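Chemotaxis transducer (Pseudomonas aeruginosa, PDB 6GCV) is a chemoreceptor for nitrate, which binds directly to its PilJ-type ligand-binding domain to guide chemotaxis. Local coordinates at residues A56-S61 with Q91-Y96; A62-L65 with E71-V74. All blocks are in the same frame, centred on the assembly; numbering follows the deposited sequence.

Contact 1: A56-S61 with Q91-Y96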
loop_
_atom_site.group_PDB
_atom_site.type_symbol
_atom_site.label_atom_id
_atom_site.label_comp_id
_atom_site.label_asym_id
_atom_site.label_seq_id
_atom_site.Cartn_x
_atom_site.Cartn_y
_atom_site.Cartn_z
ATOM N N ALA A 56 -7.981 11.769 1.650
ATOM C CA ALA A 56 -8.816 12.224 0.539
ATOM C C ALA A 56 -8.656 11.344 -0.682
ATOM O O ALA A 56 -9.639 11.021 -1.353
ATOM C CB ALA A 56 -8.532 13.675 0.190
ATOM N N GLN A 57 -7.428 10.899 -0.962
ATOM C CA GLN A 57 -7.233 9.973 -2.104
ATOM C C GLN A 57 -8.015 8.672 -1.876
ATOM O O GLN A 57 -8.656 8.136 -2.806
ATOM C CB GLN A 57 -5.760 9.682 -2.318
ATOM C CG GLN A 57 -4.920 10.804 -2.843
ATOM C CD GLN A 57 -5.107 11.110 -4.309
ATOM O OE1 GLN A 57 -5.928 10.530 -5.034
ATOM N NE2 GLN A 57 -4.331 12.073 -4.758
ATOM N N TYR A 58 -7.928 8.134 -0.666
ATOM C CA TYR A 58 -8.648 6.913 -0.340
ATOM C C TYR A 58 -10.156 7.109 -0.529
ATOM O O TYR A 58 -10.853 6.276 -1.121
ATOM C CB TYR A 58 -8.329 6.443 1.090
ATOM C CG TYR A 58 -9.156 5.253 1.518
ATOM C CD1 TYR A 58 -10.443 5.384 1.940
ATOM C CD2 TYR A 58 -8.667 3.971 1.385
ATOM C CE1 TYR A 58 -11.244 4.292 2.180
ATOM C CE2 TYR A 58 -9.442 2.860 1.701
ATOM C CZ TYR A 58 -10.746 3.040 2.087
ATOM O OH TYR A 58 -11.545 1.938 2.344
ATOM N N GLU A 59 -10.670 8.228 -0.021
ATOM C CA GLU A 59 -12.125 8.442 -0.066
ATOM C C GLU A 59 -12.572 8.716 -1.466
ATOM O O GLU A 59 -13.688 8.330 -1.840
ATOM C CB GLU A 59 -12.524 9.546 0.882
ATOM C CG GLU A 59 -12.377 9.143 2.343
ATOM C CD GLU A 59 -13.119 9.977 3.331
ATOM O OE1 GLU A 59 -13.811 10.950 2.941
ATOM O OE2 GLU A 59 -13.119 9.600 4.505
ATOM N N ARG A 60 -11.752 9.370 -2.283
ATOM C CA ARG A 60 -12.105 9.641 -3.663
ATOM C C ARG A 60 -12.222 8.311 -4.404
ATOM O O ARG A 60 -13.184 8.051 -5.134
ATOM C CB ARG A 60 -11.013 10.528 -4.286
ATOM C CG ARG A 60 -11.231 10.931 -5.713
ATOM C CD ARG A 60 -10.269 12.025 -6.105
ATOM N NE ARG A 60 -8.886 11.595 -6.245
ATOM C CZ ARG A 60 -8.328 11.203 -7.408
ATOM N NH1 ARG A 60 -9.032 11.088 -8.499
ATOM N NH2 ARG A 60 -7.044 10.899 -7.493
ATOM N N SER A 61 -11.224 7.444 -4.191
ATOM C CA SER A 61 -11.250 6.143 -4.819
ATOM C C SER A 61 -12.420 5.303 -4.344
ATOM O O SER A 61 -13.030 4.619 -5.154
ATOM C CB SER A 61 -9.938 5.414 -4.574
ATOM O OG SER A 61 -8.928 6.031 -5.325
ATOM N N GLN A 91 -17.531 0.090 6.569
ATOM C CA GLN A 91 -17.793 0.146 8.013
ATOM C C GLN A 91 -16.486 0.131 8.798
ATOM O O GLN A 91 -16.341 0.878 9.775
ATOM C CB GLN A 91 -18.758 -0.959 8.429
ATOM C CG GLN A 91 -20.189 -0.716 7.851
ATOM C CD GLN A 91 -20.814 0.685 8.165
ATOM O OE1 GLN A 91 -21.079 0.995 9.331
ATOM N NE2 GLN A 91 -21.080 1.515 7.115
ATOM N N ILE A 92 -15.526 -0.688 8.374
ATOM C CA ILE A 92 -14.217 -0.742 9.036
ATOM C C ILE A 92 -13.501 0.587 8.832
ATOM O O ILE A 92 -12.938 1.176 9.764
ATOM C CB ILE A 92 -13.358 -1.896 8.488
ATOM C CG1 ILE A 92 -14.033 -3.238 8.815
ATOM C CG2 ILE A 92 -11.920 -1.863 9.011
ATOM C CD1 ILE A 92 -13.504 -4.357 7.960
ATOM N N TRP A 93 -13.556 1.108 7.610
ATOM C CA TRP A 93 -12.933 2.382 7.289
ATOM C C TRP A 93 -13.416 3.508 8.202
ATOM O O TRP A 93 -12.617 4.295 8.698
ATOM C CB TRP A 93 -13.171 2.726 5.803
ATOM C CG TRP A 93 -12.899 4.161 5.486
ATOM C CD1 TRP A 93 -13.786 5.091 5.119
ATOM C CD2 TRP A 93 -11.654 4.816 5.582
ATOM N NE1 TRP A 93 -13.166 6.303 4.953
ATOM C CE2 TRP A 93 -11.842 6.149 5.245
ATOM C CE3 TRP A 93 -10.361 4.388 5.881
ATOM C CZ2 TRP A 93 -10.808 7.055 5.229
ATOM C CZ3 TRP A 93 -9.354 5.306 5.867
ATOM C CH2 TRP A 93 -9.583 6.619 5.552
ATOM N N GLY A 94 -14.719 3.610 8.441
ATOM C CA GLY A 94 -15.194 4.680 9.322
ATOM C C GLY A 94 -14.546 4.661 10.685
ATOM O O GLY A 94 -14.166 5.700 11.233
ATOM N N ARG A 95 -14.403 3.481 11.253
ATOM C CA ARG A 95 -13.777 3.351 12.563
ATOM C C ARG A 95 -12.284 3.630 12.494
ATOM O O ARG A 95 -11.724 4.280 13.367
ATOM C CB ARG A 95 -14.064 1.966 13.147
ATOM C CG ARG A 95 -15.541 1.767 13.502
ATOM C CD ARG A 95 -15.837 0.390 14.066
ATOM N NE ARG A 95 -15.974 -0.652 13.045
ATOM C CZ ARG A 95 -17.111 -0.975 12.418
ATOM N NH1 ARG A 95 -18.232 -0.310 12.664
ATOM N NH2 ARG A 95 -17.124 -1.953 11.518
ATOM N N TYR A 96 -11.631 3.149 11.455
ATOM C CA TYR A 96 -10.187 3.381 11.277
ATOM C C TYR A 96 -9.890 4.851 11.098
ATOM O O TYR A 96 -8.915 5.377 11.667
ATOM C CB TYR A 96 -9.713 2.588 10.059
ATOM C CG TYR A 96 -8.232 2.631 9.763
ATOM C CD1 TYR A 96 -7.293 2.131 10.668
ATOM C CD2 TYR A 96 -7.774 3.130 8.582
ATOM C CE1 TYR A 96 -5.932 2.133 10.349
ATOM C CE2 TYR A 96 -6.431 3.115 8.240
ATOM C CZ TYR A 96 -5.514 2.588 9.108
ATOM O OH TYR A 96 -4.173 2.476 8.760
#
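Glu59 OE2 is gripped by two groups: Trp93 NE1 reaches it across the contact, and Arg97, one helical turn further along the same helix as Trp93, forms a salt bridge to it. The indole hydrogen bond is weak, 3.3 Å from Trp93 NE1 to Glu59 OE2 and bent to 140° at the hydrogen. This polar corner borders an aromatic stack inside the four-helix bundle of the PilJ-type domain, where helix 48-67 meets helix 80-103. The carboxylate oxygen lies at the indole edge, close to its plane, while the carboxylate itself stands nearly perpendicular to that plane (83°). Tyr58 takes a face of the same indole: its ring centroid is 4.1 Å from that of the Trp93 six-membered ring, and the planes are inclined by 29°, a tilted face-to-face stack. With CG opposite the backbone N in both residues, the two side chains extend between the helices and slide past each other in opposite directions. Met34 of helix 18-42 touches both rings, and Leu126 of helix 112-137 packs on Tyr58. The stack is closest where Tyr58 CE1 approaches Trp93 CD2 at 3.5 Å.

Contact 2: A62-L65 with E71-V74. With ACT (acetate ion), chain F.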
loop_
_atom_site.group_PDB
_atom_site.type_symbol
_atom_site.label_atom_id
_atom_site.label_comp_id
_atom_site.label_asym_id
_atom_site.label_seq_id
_atom_site.Cartn_x
_atom_site.Cartn_y
_atom_site.Cartn_z
ATOM N N ALA A 62 -12.749 5.363 -3.051
ATOM C CA ALA A 62 -13.866 4.581 -2.532
ATOM C C ALA A 62 -15.173 4.989 -3.227
ATOM O O ALA A 62 -15.955 4.132 -3.622
ATOM C CB ALA A 62 -13.977 4.701 -1.027
ATOM N N ALA A 63 -15.355 6.301 -3.398
ATOM C CA ALA A 63 -16.561 6.787 -4.056
ATOM C C ALA A 63 -16.562 6.400 -5.533
ATOM O O ALA A 63 -17.610 6.024 -6.082
ATOM C CB ALA A 63 -16.684 8.293 -3.887
ATOM N N ASP A 64 -15.408 6.458 -6.191
ATOM C CA ASP A 64 -15.308 6.037 -7.571
ATOM C C ASP A 64 -15.647 4.564 -7.753
ATOM O O ASP A 64 -16.271 4.184 -8.754
ATOM C CB ASP A 64 -13.913 6.338 -8.119
ATOM C CG ASP A 64 -13.629 7.834 -8.282
ATOM O OD1 ASP A 64 -14.592 8.627 -8.374
ATOM O OD2 ASP A 64 -12.424 8.194 -8.387
ATOM N N LEU A 65 -15.182 3.711 -6.838
ATOM C CA LEU A 65 -15.482 2.281 -6.916
ATOM C C LEU A 65 -16.966 2.012 -6.649
ATOM O O LEU A 65 -17.543 1.079 -7.225
ATOM C CB LEU A 65 -14.607 1.507 -5.927
ATOM C CG LEU A 65 -13.104 1.464 -6.264
ATOM C CD1 LEU A 65 -12.292 1.014 -5.074
ATOM C CD2 LEU A 65 -12.863 0.552 -7.440
ATOM N N GLU A 71 -14.623 9.500 -16.265
ATOM C CA GLU A 71 -13.456 10.329 -16.556
ATOM C C GLU A 71 -12.175 9.638 -16.107
ATOM O O GLU A 71 -11.160 9.693 -16.798
ATOM C CB GLU A 71 -13.582 11.705 -15.862
ATOM C CG GLU A 71 -12.436 12.676 -16.148
ATOM C CD GLU A 71 -11.237 12.529 -15.212
ATOM O OE1 GLU A 71 -11.382 11.959 -14.108
ATOM O OE2 GLU A 71 -10.137 12.994 -15.583
ATOM N N ARG A 72 -12.234 8.981 -14.947
ATOM C CA ARG A 72 -11.083 8.298 -14.380
ATOM C C ARG A 72 -10.925 6.859 -14.884
ATOM O O ARG A 72 -9.937 6.192 -14.587
ATOM C CB ARG A 72 -11.202 8.291 -12.862
ATOM C CG ARG A 72 -9.903 8.016 -12.148
ATOM C CD ARG A 72 -10.094 7.999 -10.637
ATOM N NE ARG A 72 -8.810 7.850 -9.971
ATOM C CZ ARG A 72 -8.646 7.591 -8.675
ATOM N NH1 ARG A 72 -9.691 7.402 -7.890
ATOM N NH2 ARG A 72 -7.435 7.445 -8.179
ATOM N N ASN A 73 -11.899 6.387 -15.651
ATOM C CA ASN A 73 -11.893 5.026 -16.183
ATOM C C ASN A 73 -11.960 3.985 -15.070
ATOM O O ASN A 73 -11.224 2.969 -15.106
ATOM C CB ASN A 73 -10.700 4.787 -17.113
ATOM C CG ASN A 73 -10.875 3.592 -18.009
ATOM O OD1 ASN A 73 -9.888 3.040 -18.498
ATOM N ND2 ASN A 73 -12.117 3.154 -18.208
ATOM N N VAL A 74 -12.798 4.261 -14.081
ATOM C CA VAL A 74 -13.087 3.310 -13.023
ATOM C C VAL A 74 -14.501 2.810 -13.221
ATOM O O VAL A 74 -15.459 3.589 -13.203
ATOM C CB VAL A 74 -12.929 3.932 -11.617
ATOM C CG1 VAL A 74 -13.381 2.979 -10.527
ATOM C CG2 VAL A 74 -11.484 4.353 -11.370
HETATM C C ACT F . -6.102 9.590 -11.014
HETATM O O ACT F . -5.003 9.737 -10.431
HETATM O OXT ACT F . -6.478 8.476 -11.455
HETATM C CH3 ACT F . -7.006 10.786 -11.165
#
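Arg72 and Asp64 form a salt bridge through one nitrogen and one oxygen, NH1 to OD2, at 2.9 Å and 154° at the hydrogen. OD2 accepts with its anti lone pair, the one turned away from OD1, and lies close to the guanidinium plane, whereas the carboxylate plane is turned 71° from it; one N-H of Arg72 thus meets one oxygen of Asp64, with the two planes steeply turned. The other carboxylate oxygen, OD1, is bonded by the side-chain amide of Asn69, so both oxygens are engaged, and Asn69 also accepts from the backbone N of Arg72. An acetate, probably from the crystallisation liquor, meets the guanidinium edge as well: Arg72 NE donates to its OXT at 2.8 Å and a nearly straight 169°. The arginine chain is extended from CG to NE, which carries the charged end back to the helix from the loop. Next to these polar groups, Val74 CG1, set opposite its own backbone N, packs 3.6 Å from Asp64 O and 4.0 Å from Leu65 CD2. The geometry at Asn73 and Val74, set against Asn69, fits a G1 beta bulge. The contact thus folds the loop that leads toward helix 80-103 back on the end of helix 48-67, while Val23 of helix 18-42 touches both Arg72 and Val74.

Overall arrangement
Contacts 1 and 2 use successive parts of helix 48-67, their centres about 14 Å apart. Contact 1, whose centre is about 5 Å from that of the chain, joins this helix to helix 80-103; contact 2, about 14 Å from the chain centre, ties its end to the loop that follows. They meet directly: Ser61 OG of contact 1 lies 3.0 Å from Arg72 NH1 of contact 2, a probable hydrogen bond, and Arg60 NH1 approaches Arg72 CZ at 3.5 Å, a packing contact between two like-charged guanidinium groups. Thus the nitrogen paired with Asp64 also reaches the preceding helical turn. None of the residues in either contact belongs to the sodium site of Glu37 and Asp47.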